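Long-range contacts in ATP-dependent kinase YFH7 (PDB 2GA8), which is an ATP-dependent kinase of the P-loop type that could be involved in assembling the endoplasmic reticulum membrane: residues 95-100 against 123-128; 106-111 against 192-197. All coordinates share one frame; numbering follows the deposited sequence.

Contact 1. Residues 95-100 against 123-128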
loop_
_atom_site.group_PDB
_atom_site.type_symbol
_atom_site.label_atom_id
_atom_site.label_comp_id
_atom_site.label_asym_id
_atom_site.label_seq_id
_atom_site.Cartn_x
_atom_site.Cartn_y
_atom_site.Cartn_z
ATOM N N GLY A 95 -16.043 16.303 -0.501
ATOM C CA GLY A 95 -14.673 15.863 -0.287
ATOM C C GLY A 95 -13.873 15.638 -1.554
ATOM O O GLY A 95 -12.961 14.807 -1.577
ATOM N N LEU A 96 -14.199 16.385 -2.604
ATOM C CA LEU A 96 -13.509 16.249 -3.880
ATOM C C LEU A 96 -12.967 17.560 -4.440
ATOM O O LEU A 96 -13.383 18.647 -4.034
ATOM C CB LEU A 96 -14.452 15.613 -4.906
ATOM C CG LEU A 96 -14.817 14.141 -4.693
ATOM C CD1 LEU A 96 -15.896 13.728 -5.673
ATOM C CD2 LEU A 96 -13.585 13.279 -4.874
ATOM N N PHE A 97 -12.016 17.433 -5.362
ATOM C CA PHE A 97 -11.403 18.565 -6.051
ATOM C C PHE A 97 -11.852 18.400 -7.505
ATOM O O PHE A 97 -11.149 17.802 -8.319
ATOM C CB PHE A 97 -9.872 18.487 -5.979
ATOM C CG PHE A 97 -9.312 18.641 -4.593
ATOM C CD1 PHE A 97 -9.465 19.833 -3.892
ATOM C CD2 PHE A 97 -8.614 17.597 -3.991
ATOM C CE1 PHE A 97 -8.929 19.984 -2.610
ATOM C CE2 PHE A 97 -8.075 17.736 -2.712
ATOM C CZ PHE A 97 -8.233 18.934 -2.021
ATOM N N LYS A 98 -13.031 18.925 -7.815
ATOM C CA LYS A 98 -13.613 18.810 -9.150
ATOM C C LYS A 98 -12.675 19.016 -10.337
ATOM O O LYS A 98 -12.698 18.233 -11.286
ATOM C CB LYS A 98 -14.800 19.770 -9.282
ATOM C CG LYS A 98 -15.590 19.604 -10.575
ATOM C CD LYS A 98 -16.781 20.549 -10.619
ATOM C CE LYS A 98 -17.647 20.289 -11.842
ATOM N NZ LYS A 98 -16.881 20.399 -13.113
ATOM N N ASP A 99 -11.846 20.053 -10.285
ATOM C CA ASP A 99 -10.945 20.356 -11.393
ATOM C C ASP A 99 -9.614 19.602 -11.442
ATOM O O ASP A 99 -8.780 19.885 -12.302
ATOM C CB ASP A 99 -10.652 21.859 -11.425
ATOM C CG ASP A 99 -11.914 22.699 -11.520
ATOM O OD1 ASP A 99 -12.796 22.362 -12.340
ATOM O OD2 ASP A 99 -12.020 23.703 -10.783
ATOM N N HIS A 100 -9.409 18.638 -10.548
ATOM C CA HIS A 100 -8.142 17.911 -10.536
ATOM C C HIS A 100 -8.241 16.394 -10.426
ATOM O O HIS A 100 -7.231 15.726 -10.226
ATOM C CB HIS A 100 -7.268 18.435 -9.394
ATOM C CG HIS A 100 -6.892 19.876 -9.532
ATOM N ND1 HIS A 100 -5.988 20.322 -10.473
ATOM C CD2 HIS A 100 -7.306 20.975 -8.858
ATOM C CE1 HIS A 100 -5.862 21.635 -10.372
ATOM N NE2 HIS A 100 -6.651 22.055 -9.399
ATOM N N ALA A 123 -4.616 15.398 8.008
ATOM C CA ALA A 123 -5.084 14.676 6.834
ATOM C C ALA A 123 -4.280 15.109 5.614
ATOM O O ALA A 123 -4.003 16.295 5.430
ATOM C CB ALA A 123 -6.563 14.949 6.603
ATOM N N VAL A 124 -3.908 14.136 4.787
ATOM C CA VAL A 124 -3.157 14.391 3.566
ATOM C C VAL A 124 -4.014 13.873 2.418
ATOM O O VAL A 124 -4.343 12.689 2.376
ATOM C CB VAL A 124 -1.808 13.643 3.571
ATOM C CG1 VAL A 124 -1.095 13.831 2.231
ATOM C CG2 VAL A 124 -0.938 14.155 4.719
ATOM N N VAL A 125 -4.395 14.764 1.505
ATOM C CA VAL A 125 -5.230 14.383 0.370
ATOM C C VAL A 125 -4.631 14.813 -0.958
ATOM O O VAL A 125 -3.860 15.769 -1.025
ATOM C CB VAL A 125 -6.653 14.994 0.468
ATOM C CG1 VAL A 125 -7.391 14.410 1.658
ATOM C CG2 VAL A 125 -6.568 16.516 0.591
ATOM N N ALA A 126 -4.988 14.085 -2.011
ATOM C CA ALA A 126 -4.514 14.392 -3.350
ATOM C C ALA A 126 -5.716 14.481 -4.288
ATOM O O ALA A 126 -6.802 14.867 -3.865
ATOM C CB ALA A 126 -3.528 13.333 -3.825
ATOM N N ARG A 127 -5.545 14.101 -5.547
ATOM C CA ARG A 127 -6.646 14.234 -6.495
ATOM C C ARG A 127 -7.905 13.426 -6.203
ATOM O O ARG A 127 -8.962 13.725 -6.745
ATOM C CB ARG A 127 -6.153 13.968 -7.921
ATOM C CG ARG A 127 -5.932 12.518 -8.315
ATOM C CD ARG A 127 -5.400 12.494 -9.747
ATOM N NE ARG A 127 -5.890 11.363 -10.529
ATOM C CZ ARG A 127 -5.215 10.235 -10.729
ATOM N NH1 ARG A 127 -4.009 10.070 -10.197
ATOM N NH2 ARG A 127 -5.744 9.277 -11.477
ATOM N N GLY A 128 -7.800 12.423 -5.337
ATOM C CA GLY A 128 -8.957 11.612 -5.002
ATOM C C GLY A 128 -9.804 12.219 -3.894
ATOM O O GLY A 128 -10.916 11.765 -3.627
HETATM O O HOH W 1 -13.098 12.045 -1.974
#
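F97 turns the edge of its ring to the chain at V125 and A126. Its CE2 lies 3.8 Å from CG2 of V125, and the two side chains cross at about a right angle, the methyl sitting near the ring plane. The carbonyl oxygen of A126 reaches the same edge, 3.3 Å from F97 CD2 and likewise in plane, so it faces ring C-H groups. CG of F97 is anti to its carbonyl carbon (chi1 -66°), on a CB that points toward 123-128. An alanine here would probably open a gap beside V125 CG2 and take the ring C-H edge away from A126 O. L96 lays CD2 3.3 Å from O of G128, and CB of R127 packs 3.1 Å from O of H100; the R127 guanidinium continues to V101 O through NE and to N193 through NH1. One water donates to O of G95 and O of G128, 2.8 Å from each, bridging two carbonyls that cannot bond directly. The loop 95-100, which follows helix 84-92, thus packs against strand 123-125 and the turn after it; V125 pairs with V109 of strand 109-111, while A126 rests on helix 192-206.

Contact 2. Residues 106-111 against 192-197; sequences FQPVKY and SNNFLQ
F106, P108 and their neighbours run in extended form into strand 109-111 and pass over the first turns of helix 192-206, P108 and N194 coming nearest with CA atoms 6.3 Å apart. This is beta-sheet-to-helix packing, the lead-in to an inner strand of the mixed sheet lying on a helix of the P-loop kinase. N193 makes the polar link. Its ND2 donates to O of F106 over 2.8 Å, at an N-H...O angle of 157°, in the carbonyl plane and on a lone pair, with the oxygen only 14° out of the amide plane. The same ND2 also bonds to D103 O, and its OD1 is also bonded, to R127, so both ends of the amide are used and its rotation is probably fixed. One helical turn on, P108 points its ring at Q197, and the two cross obliquely. CG of Q197 is anti to the backbone N (chi1 -167°) and lies 3.9 Å from P108 CB; the chain then bends at chi2. Q197 brings both its aliphatic chain and its amide to one ring carbon: P108 CG is 3.8 Å from Q197 CB and 3.7 Å from Q197 OE1.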
loop_
_atom_site.group_PDB
_atom_site.type_symbol
_atom_site.label_atom_id
_atom_site.label_comp_id
_atom_site.label_asym_id
_atom_site.label_seq_id
_atom_site.Cartn_x
_atom_site.Cartn_y
_atom_site.Cartn_z
ATOM N N PHE A 106 -1.231 16.874 -9.621
ATOM C CA PHE A 106 -1.801 17.628 -8.509
ATOM C C PHE A 106 -1.048 17.192 -7.258
ATOM O O PHE A 106 -1.054 16.013 -6.907
ATOM C CB PHE A 106 -3.287 17.304 -8.353
ATOM C CG PHE A 106 -3.948 18.000 -7.191
ATOM C CD1 PHE A 106 -4.187 19.369 -7.226
ATOM C CD2 PHE A 106 -4.349 17.280 -6.071
ATOM C CE1 PHE A 106 -4.819 20.011 -6.164
ATOM C CE2 PHE A 106 -4.981 17.911 -5.001
ATOM C CZ PHE A 106 -5.218 19.280 -5.049
ATOM N N GLN A 107 -0.386 18.132 -6.592
ATOM C CA GLN A 107 0.368 17.790 -5.395
ATOM C C GLN A 107 -0.522 17.623 -4.175
ATOM O O GLN A 107 -1.507 18.342 -3.998
ATOM C CB GLN A 107 1.444 18.848 -5.108
ATOM C CG GLN A 107 2.578 18.865 -6.126
ATOM C CD GLN A 107 3.282 17.524 -6.232
ATOM O OE1 GLN A 107 3.885 17.044 -5.269
ATOM N NE2 GLN A 107 3.205 16.910 -7.406
ATOM N N PRO A 108 -0.191 16.646 -3.320
ATOM C CA PRO A 108 -0.963 16.385 -2.104
ATOM C C PRO A 108 -0.903 17.607 -1.197
ATOM O O PRO A 108 0.099 18.327 -1.182
ATOM C CB PRO A 108 -0.242 15.190 -1.485
ATOM C CG PRO A 108 0.333 14.482 -2.673
ATOM C CD PRO A 108 0.848 15.621 -3.517
ATOM N N VAL A 109 -1.977 17.839 -0.456
ATOM C CA VAL A 109 -2.041 18.959 0.472
ATOM C C VAL A 109 -2.457 18.428 1.842
ATOM O O VAL A 109 -3.046 17.350 1.948
ATOM C CB VAL A 109 -3.037 20.042 -0.016
ATOM C CG1 VAL A 109 -2.546 20.631 -1.332
ATOM C CG2 VAL A 109 -4.425 19.449 -0.193
ATOM N N LYS A 110 -2.145 19.189 2.886
ATOM C CA LYS A 110 -2.455 18.787 4.254
ATOM C C LYS A 110 -3.368 19.773 4.970
ATOM O O LYS A 110 -3.514 20.919 4.549
ATOM C CB LYS A 110 -1.160 18.667 5.053
ATOM C CG LYS A 110 -0.436 20.000 5.196
ATOM C CD LYS A 110 0.898 19.864 5.901
ATOM C CE LYS A 110 1.604 21.209 5.981
ATOM N NZ LYS A 110 2.988 21.084 6.524
ATOM N N TYR A 111 -3.970 19.312 6.063
ATOM C CA TYR A 111 -4.843 20.145 6.881
ATOM C C TYR A 111 -5.238 19.420 8.161
ATOM O O TYR A 111 -5.265 18.190 8.209
ATOM C CB TYR A 111 -6.093 20.565 6.097
ATOM C CG TYR A 111 -7.049 19.446 5.755
ATOM C CD1 TYR A 111 -8.056 19.065 6.640
ATOM C CD2 TYR A 111 -6.951 18.773 4.539
ATOM C CE1 TYR A 111 -8.944 18.044 6.322
ATOM C CE2 TYR A 111 -7.833 17.751 4.209
ATOM C CZ TYR A 111 -8.825 17.391 5.104
ATOM O OH TYR A 111 -9.694 16.382 4.776
ATOM N N SER A 192 -3.006 7.835 -7.621
ATOM C CA SER A 192 -1.581 7.524 -7.632
ATOM C C SER A 192 -0.774 8.605 -6.923
ATOM O O SER A 192 0.290 8.322 -6.364
ATOM C CB SER A 192 -1.074 7.372 -9.072
ATOM O OG SER A 192 -1.233 8.577 -9.791
ATOM N N ASN A 193 -1.284 9.838 -6.960
ATOM C CA ASN A 193 -0.641 10.988 -6.322
ATOM C C ASN A 193 -0.472 10.735 -4.823
ATOM O O ASN A 193 0.621 10.879 -4.266
ATOM C CB ASN A 193 -1.506 12.257 -6.466
ATOM C CG ASN A 193 -1.968 12.523 -7.897
ATOM O OD1 ASN A 193 -2.214 11.605 -8.668
ATOM N ND2 ASN A 193 -2.124 13.801 -8.236
ATOM N N ASN A 194 -1.572 10.376 -4.170
ATOM C CA ASN A 194 -1.533 10.143 -2.735
ATOM C C ASN A 194 -0.849 8.835 -2.355
ATOM O O ASN A 194 -0.299 8.724 -1.261
ATOM C CB ASN A 194 -2.943 10.212 -2.129
ATOM C CG ASN A 194 -2.981 11.015 -0.838
ATOM O OD1 ASN A 194 -3.819 10.782 0.036
ATOM N ND2 ASN A 194 -2.074 11.973 -0.718
ATOM N N PHE A 195 -0.877 7.840 -3.237
ATOM C CA PHE A 195 -0.199 6.594 -2.910
ATOM C C PHE A 195 1.302 6.881 -2.915
ATOM O O PHE A 195 2.046 6.422 -2.050
ATOM C CB PHE A 195 -0.509 5.495 -3.921
ATOM C CG PHE A 195 -0.014 4.150 -3.487
ATOM C CD1 PHE A 195 -0.770 3.369 -2.620
ATOM C CD2 PHE A 195 1.250 3.706 -3.857
ATOM C CE1 PHE A 195 -0.272 2.166 -2.121
ATOM C CE2 PHE A 195 1.758 2.505 -3.360
ATOM C CZ PHE A 195 0.997 1.738 -2.493
ATOM N N LEU A 196 1.749 7.642 -3.906
ATOM C CA LEU A 196 3.155 8.005 -3.979
ATOM C C LEU A 196 3.501 8.793 -2.716
ATOM O O LEU A 196 4.577 8.622 -2.143
ATOM C CB LEU A 196 3.426 8.861 -5.220
ATOM C CG LEU A 196 4.848 9.421 -5.345
ATOM C CD1 LEU A 196 5.852 8.271 -5.346
ATOM C CD2 LEU A 196 4.965 10.242 -6.635
ATOM N N GLN A 197 2.582 9.645 -2.267
ATOM C CA GLN A 197 2.829 10.433 -1.070
ATOM C C GLN A 197 2.973 9.518 0.143
ATOM O O GLN A 197 3.781 9.781 1.027
ATOM C CB GLN A 197 1.705 11.448 -0.844
ATOM C CG GLN A 197 2.032 12.509 0.203
ATOM C CD GLN A 197 3.322 13.265 -0.102
ATOM O OE1 GLN A 197 3.585 13.630 -1.245
ATOM N NE2 GLN A 197 4.122 13.511 0.929
#

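How the contacts relate
Contacts 1 and 2 lie with their centres about 8 Å apart and share a sheet, since strands 109-111 and 123-125 are antiparallel neighbours in it; the hydrogen bond from V109 N to V125 O, 2.9 Å long, is one of those between them. Their segments alternate along the chain. R127 joins the two contacts through its side chain, NH1 hydrogen-bonding OD1 of N193 at 2.8 Å, and F106 joins them through its ring, which stacks on H100 and meets F97 at about 50°. Both lie away from the P-loop assigned by similarity to ATP binding. A bound mercury ion is about 6 Å from the side chain of L96 and one is about 10 Å from that of N193.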